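Local coordinates for activator of Hsp90 ATPase homologue 1/2-like C-terminal domain-containing protein (Mycobacterium smegmatis, PDB 3UID) that is of uncertain molecular function but probably acts as a type II toxin, and has the SRPBCC fold of the AHA1 family, at residues T12-V25 with T116-Y130. Numbering follows the deposited sequence. Where two conformers were deposited one is given.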
loop_
_atom_site.group_PDB
_atom_site.type_symbol
_atom_site.label_atom_id
_atom_site.label_comp_id
_atom_site.label_asym_id
_atom_site.label_seq_id
_atom_site.Cartn_x
_atom_site.Cartn_y
_atom_site.Cartn_z
ATOM N N THR A 12 -6.443 15.888 10.521
ATOM C CA THR A 12 -5.148 15.856 9.844
ATOM C C THR A 12 -5.243 15.439 8.371
ATOM O O THR A 12 -4.225 15.353 7.673
ATOM C CB THR A 12 -4.170 14.904 10.560
ATOM O OG1 THR A 12 -4.812 13.649 10.795
ATOM C CG2 THR A 12 -3.756 15.485 11.906
ATOM N N LEU A 13 -6.460 15.159 7.922
ATOM C CA LEU A 13 -6.680 14.652 6.572
ATOM C C LEU A 13 -5.857 13.390 6.336
ATOM O O LEU A 13 -5.272 13.207 5.267
ATOM C CB LEU A 13 -6.331 15.711 5.527
ATOM C CG LEU A 13 -7.086 17.032 5.653
ATOM C CD1 LEU A 13 -6.613 18.008 4.588
ATOM C CD2 LEU A 13 -8.590 16.805 5.568
ATOM N N THR A 14 -5.830 12.512 7.333
ATOM C CA THR A 14 -5.085 11.264 7.211
ATOM C C THR A 14 -5.981 10.041 7.260
ATOM O O THR A 14 -7.014 10.036 7.934
ATOM C CB THR A 14 -3.987 11.107 8.290
ATOM O OG1 THR A 14 -4.555 11.235 9.600
ATOM C CG2 THR A 14 -2.902 12.163 8.100
ATOM N N LEU A 15 -5.582 9.021 6.510
ATOM C CA LEU A 15 -6.150 7.684 6.652
ATOM C C LEU A 15 -5.037 6.741 7.082
ATOM O O LEU A 15 -4.054 6.561 6.367
ATOM C CB LEU A 15 -6.778 7.208 5.339
ATOM C CG LEU A 15 -7.214 5.744 5.332
ATOM C CD1 LEU A 15 -8.346 5.507 6.320
ATOM C CD2 LEU A 15 -7.638 5.324 3.936
ATOM N N THR A 16 -5.177 6.179 8.278
ATOM C CA THR A 16 -4.161 5.306 8.844
ATOM C C THR A 16 -4.718 3.904 9.008
ATOM O O THR A 16 -5.781 3.712 9.606
ATOM C CB THR A 16 -3.662 5.846 10.196
ATOM O OG1 THR A 16 -3.093 7.147 10.000
ATOM C CG2 THR A 16 -2.598 4.940 10.763
ATOM N N ILE A 17 -4.023 2.939 8.424
ATOM C CA ILE A 17 -4.373 1.543 8.600
ATOM C C ILE A 17 -3.244 0.874 9.377
ATOM O O ILE A 17 -2.061 1.064 9.077
ATOM C CB ILE A 17 -4.609 0.862 7.249
ATOM C CG1 ILE A 17 -5.764 1.565 6.528
ATOM C CG2 ILE A 17 -4.893 -0.620 7.454
ATOM C CD1 ILE A 17 -6.311 0.815 5.337
ATOM N N THR A 18 -3.612 0.130 10.408
ATOM C CA THR A 18 -2.637 -0.575 11.222
ATOM C C THR A 18 -2.870 -2.070 11.059
ATOM O O THR A 18 -4.015 -2.525 10.986
ATOM C CB THR A 18 -2.769 -0.180 12.707
ATOM O OG1 THR A 18 -2.690 1.247 12.837
ATOM C CG2 THR A 18 -1.667 -0.825 13.545
ATOM N N ALA A 19 -1.781 -2.821 10.958
ATOM C CA ALA A 19 -1.852 -4.271 10.852
ATOM C C ALA A 19 -0.855 -4.896 11.792
ATOM O O ALA A 19 0.116 -4.255 12.190
ATOM C CB ALA A 19 -1.525 -4.712 9.439
ATOM N N GLU A 20 -1.126 -6.145 12.157
ATOM C CA GLU A 20 -0.159 -6.954 12.875
ATOM C C GLU A 20 0.142 -8.209 12.076
ATOM O O GLU A 20 -0.762 -8.877 11.575
ATOM C CB GLU A 20 -0.665 -7.277 14.277
ATOM C CG GLU A 20 -0.637 -6.062 15.185
ATOM C CD GLU A 20 -1.282 -6.305 16.533
ATOM O OE1 GLU A 20 -1.448 -7.482 16.920
ATOM O OE2 GLU A 20 -1.623 -5.310 17.207
ATOM N N PHE A 21 1.429 -8.513 11.932
ATOM C CA PHE A 21 1.860 -9.661 11.134
ATOM C C PHE A 21 2.700 -10.599 11.986
ATOM O O PHE A 21 3.539 -10.143 12.761
ATOM C CB PHE A 21 2.718 -9.195 9.959
ATOM C CG PHE A 21 1.991 -8.329 8.961
ATOM C CD1 PHE A 21 0.857 -8.796 8.309
ATOM C CD2 PHE A 21 2.459 -7.058 8.660
ATOM C CE1 PHE A 21 0.198 -8.000 7.372
ATOM C CE2 PHE A 21 1.810 -6.256 7.725
ATOM C CZ PHE A 21 0.678 -6.728 7.085
ATOM N N ALA A 22 2.501 -11.905 11.830
ATOM C CA ALA A 22 3.262 -12.873 12.620
ATOM C C ALA A 22 4.550 -13.260 11.901
ATOM O O ALA A 22 4.748 -14.412 11.517
ATOM C CB ALA A 22 2.415 -14.101 12.943
ATOM N N ALA A 23 5.409 -12.262 11.705
ATOM C CA ALA A 23 6.707 -12.447 11.086
ATOM C C ALA A 23 7.564 -11.249 11.455
ATOM O O ALA A 23 7.042 -10.191 11.830
ATOM C CB ALA A 23 6.562 -12.569 9.555
ATOM N N PRO A 24 8.886 -11.398 11.359
ATOM C CA PRO A 24 9.805 -10.325 11.751
ATOM C C PRO A 24 9.742 -9.122 10.819
ATOM O O PRO A 24 9.327 -9.253 9.662
ATOM C CB PRO A 24 11.185 -10.994 11.663
ATOM C CG PRO A 24 10.916 -12.454 11.806
ATOM C CD PRO A 24 9.580 -12.683 11.162
ATOM N N VAL A 25 10.159 -7.967 11.326
ATOM C CA VAL A 25 10.191 -6.752 10.528
ATOM C C VAL A 25 10.987 -6.956 9.240
ATOM O O VAL A 25 10.580 -6.469 8.183
ATOM C CB VAL A 25 10.783 -5.588 11.315
ATOM C CG1 VAL A 25 11.168 -4.477 10.373
ATOM C CG2 VAL A 25 9.770 -5.094 12.354
ATOM N N THR A 116 7.476 -1.902 12.809
ATOM C CA THR A 116 8.185 -1.993 14.077
ATOM C C THR A 116 7.932 -3.305 14.780
ATOM O O THR A 116 6.903 -3.952 14.580
ATOM C CB THR A 116 7.854 -0.808 14.992
ATOM O OG1 THR A 116 6.435 -0.701 15.149
ATOM C CG2 THR A 116 8.393 0.486 14.380
ATOM N N GLU A 117 8.894 -3.699 15.605
ATOM C CA GLU A 117 8.823 -4.965 16.291
ATOM C C GLU A 117 7.686 -4.922 17.294
ATOM O O GLU A 117 7.544 -3.964 18.058
ATOM C CB GLU A 117 10.159 -5.265 16.985
ATOM C CG GLU A 117 11.376 -5.330 16.044
ATOM C CD GLU A 117 11.857 -3.959 15.562
ATOM O OE1 GLU A 117 11.369 -2.923 16.077
ATOM O OE2 GLU A 117 12.729 -3.920 14.661
ATOM N N HIS A 118 6.856 -5.955 17.274
ATOM C CA HIS A 118 5.709 -6.024 18.157
ATOM C C HIS A 118 5.481 -7.488 18.506
ATOM O O HIS A 118 4.822 -8.216 17.764
ATOM C CB HIS A 118 4.480 -5.430 17.474
ATOM C CG HIS A 118 3.315 -5.236 18.391
ATOM N ND1 HIS A 118 2.406 -6.236 18.657
ATOM C CD2 HIS A 118 2.915 -4.160 19.108
ATOM C CE1 HIS A 118 1.493 -5.785 19.499
ATOM N NE2 HIS A 118 1.779 -4.528 19.789
ATOM N N ASP A 119 6.066 -7.914 19.624
ATOM C CA ASP A 119 5.970 -9.297 20.093
ATOM C C ASP A 119 6.800 -10.259 19.250
ATOM O O ASP A 119 6.406 -11.406 19.058
ATOM C CB ASP A 119 4.511 -9.764 20.119
ATOM C CG ASP A 119 3.652 -8.933 21.048
ATOM O OD1 ASP A 119 2.450 -8.760 20.751
ATOM O OD2 ASP A 119 4.178 -8.453 22.075
ATOM N N GLY A 120 7.946 -9.791 18.757
ATOM C CA GLY A 120 8.780 -10.586 17.869
ATOM C C GLY A 120 8.209 -10.616 16.466
ATOM O O GLY A 120 8.855 -11.083 15.514
ATOM N N GLY A 121 6.977 -10.118 16.353
ATOM C CA GLY A 121 6.291 -9.977 15.084
ATOM C C GLY A 121 6.395 -8.541 14.616
ATOM O O GLY A 121 7.319 -7.824 15.020
ATOM N N THR A 122 5.461 -8.111 13.773
ATOM C CA THR A 122 5.530 -6.775 13.197
ATOM C C THR A 122 4.219 -6.030 13.322
ATOM O O THR A 122 3.158 -6.556 12.970
ATOM C CB THR A 122 5.882 -6.837 11.699
ATOM O OG1 THR A 122 7.172 -7.432 11.549
ATOM C CG2 THR A 122 5.895 -5.437 11.074
ATOM N N ARG A 123 4.293 -4.805 13.825
ATOM C CA ARG A 123 3.186 -3.887 13.652
ATOM C C ARG A 123 3.516 -2.988 12.472
ATOM O O ARG A 123 4.597 -2.374 12.426
ATOM C CB ARG A 123 2.970 -3.043 14.901
ATOM C CG ARG A 123 1.980 -1.906 14.669
ATOM C CD ARG A 123 1.714 -1.147 15.947
ATOM N NE ARG A 123 1.051 -1.998 16.931
ATOM C CZ ARG A 123 0.730 -1.605 18.158
ATOM N NH1 ARG A 123 1.014 -0.372 18.556
ATOM N NH2 ARG A 123 0.124 -2.445 18.988
ATOM N N ALA A 124 2.600 -2.927 11.516
ATOM C CA ALA A 124 2.760 -2.073 10.346
ATOM C C ALA A 124 1.762 -0.942 10.418
ATOM O O ALA A 124 0.569 -1.190 10.601
ATOM C CB ALA A 124 2.535 -2.867 9.084
ATOM N N THR A 125 2.246 0.286 10.246
ATOM C CA THR A 125 1.378 1.448 10.246
ATOM C C THR A 125 1.509 2.142 8.904
ATOM O O THR A 125 2.612 2.527 8.506
ATOM C CB THR A 125 1.741 2.420 11.374
ATOM O OG1 THR A 125 1.689 1.722 12.632
ATOM C CG2 THR A 125 0.766 3.582 11.407
ATOM N N TYR A 126 0.391 2.262 8.200
ATOM C CA TYR A 126 0.363 2.873 6.882
ATOM C C TYR A 126 -0.416 4.183 6.967
ATOM O O TYR A 126 -1.642 4.173 7.122
ATOM C CB TYR A 126 -0.341 1.939 5.896
ATOM C CG TYR A 126 0.175 0.502 5.853
ATOM C CD1 TYR A 126 1.131 0.116 4.923
ATOM C CD2 TYR A 126 -0.326 -0.468 6.719
ATOM C CE1 TYR A 126 1.571 -1.211 4.849
ATOM C CE2 TYR A 126 0.114 -1.799 6.662
ATOM C CZ TYR A 126 1.062 -2.154 5.725
ATOM O OH TYR A 126 1.512 -3.462 5.656
ATOM N N VAL A 127 0.297 5.300 6.876
ATOM C CA VAL A 127 -0.314 6.616 7.052
ATOM C C VAL A 127 -0.324 7.376 5.733
ATOM O O VAL A 127 0.736 7.691 5.184
ATOM C CB VAL A 127 0.432 7.482 8.091
ATOM C CG1 VAL A 127 -0.247 8.848 8.251
ATOM C CG2 VAL A 127 0.528 6.764 9.446
ATOM N N GLY A 128 -1.523 7.676 5.247
ATOM C CA GLY A 128 -1.709 8.446 4.023
ATOM C C GLY A 128 -2.262 9.815 4.353
ATOM O O GLY A 128 -3.260 9.921 5.070
ATOM N N THR A 129 -1.621 10.855 3.825
ATOM C CA THR A 129 -1.992 12.234 4.103
ATOM C C THR A 129 -2.485 12.861 2.809
ATOM O O THR A 129 -1.803 12.793 1.779
ATOM C CB THR A 129 -0.800 13.031 4.640
ATOM O OG1 THR A 129 -0.302 12.421 5.837
ATOM C CG2 THR A 129 -1.211 14.480 4.939
ATOM N N TYR A 130 -3.663 13.479 2.866
ATOM C CA TYR A 130 -4.345 13.956 1.661
ATOM C C TYR A 130 -4.428 15.480 1.574
ATOM O O TYR A 130 -4.353 16.170 2.592
ATOM C CB TYR A 130 -5.733 13.309 1.576
ATOM C CG TYR A 130 -5.647 11.828 1.315
ATOM C CD1 TYR A 130 -5.827 11.318 0.034
ATOM C CD2 TYR A 130 -5.325 10.936 2.335
ATOM C CE1 TYR A 130 -5.722 9.967 -0.213
ATOM C CE2 TYR A 130 -5.220 9.581 2.093
ATOM C CZ TYR A 130 -5.412 9.105 0.814
ATOM O OH TYR A 130 -5.310 7.753 0.565
HETATM O O HOH W 1 -0.980 2.435 14.279
#
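Y126 meets the edge of the F21 ring with its OH, which lies in the ring plane, 3.5 Å from CE2 of F21. Both rings lie on one face of the antiparallel sheet of the SRPBCC fold, where strands 14-21 and 121-129 run side by side. The edge of the Y126 ring in turn receives the carbonyl O of I17, while Y113 packs against this ring edge-to-face and Y32 OH bonds its hydroxyl. On the other side of the sheet, H118 CD2 lies over one face of the R123 guanidinium, and E20 OE2 comes to the guanidinium edge, 3.8 Å from R123 NH2, in a long salt bridge, with the carboxylate and guanidinium planes 20° apart.

The two strands illustrate how alternation sorts side chains. L15, I17, A19 and F21 share one face with Y126, turned to helix 144-158, whereas T14, T16, T18 and E20 line the other with T125 and V127. There the T16 and T125 CG2 methyls touch, and a water joins T18 OG1 to T125 OG1.

Paired backbone bonds join I17 and Y126, and likewise A19 and A124. Where strand 14-21 ends, T122, still paired with F21, holds its hydroxyl anti to its carbonyl carbon (chi1 -62°), directing it just past the inverse gamma turn centred on A22, where OG1 donates to A23 O at 2.8 Å.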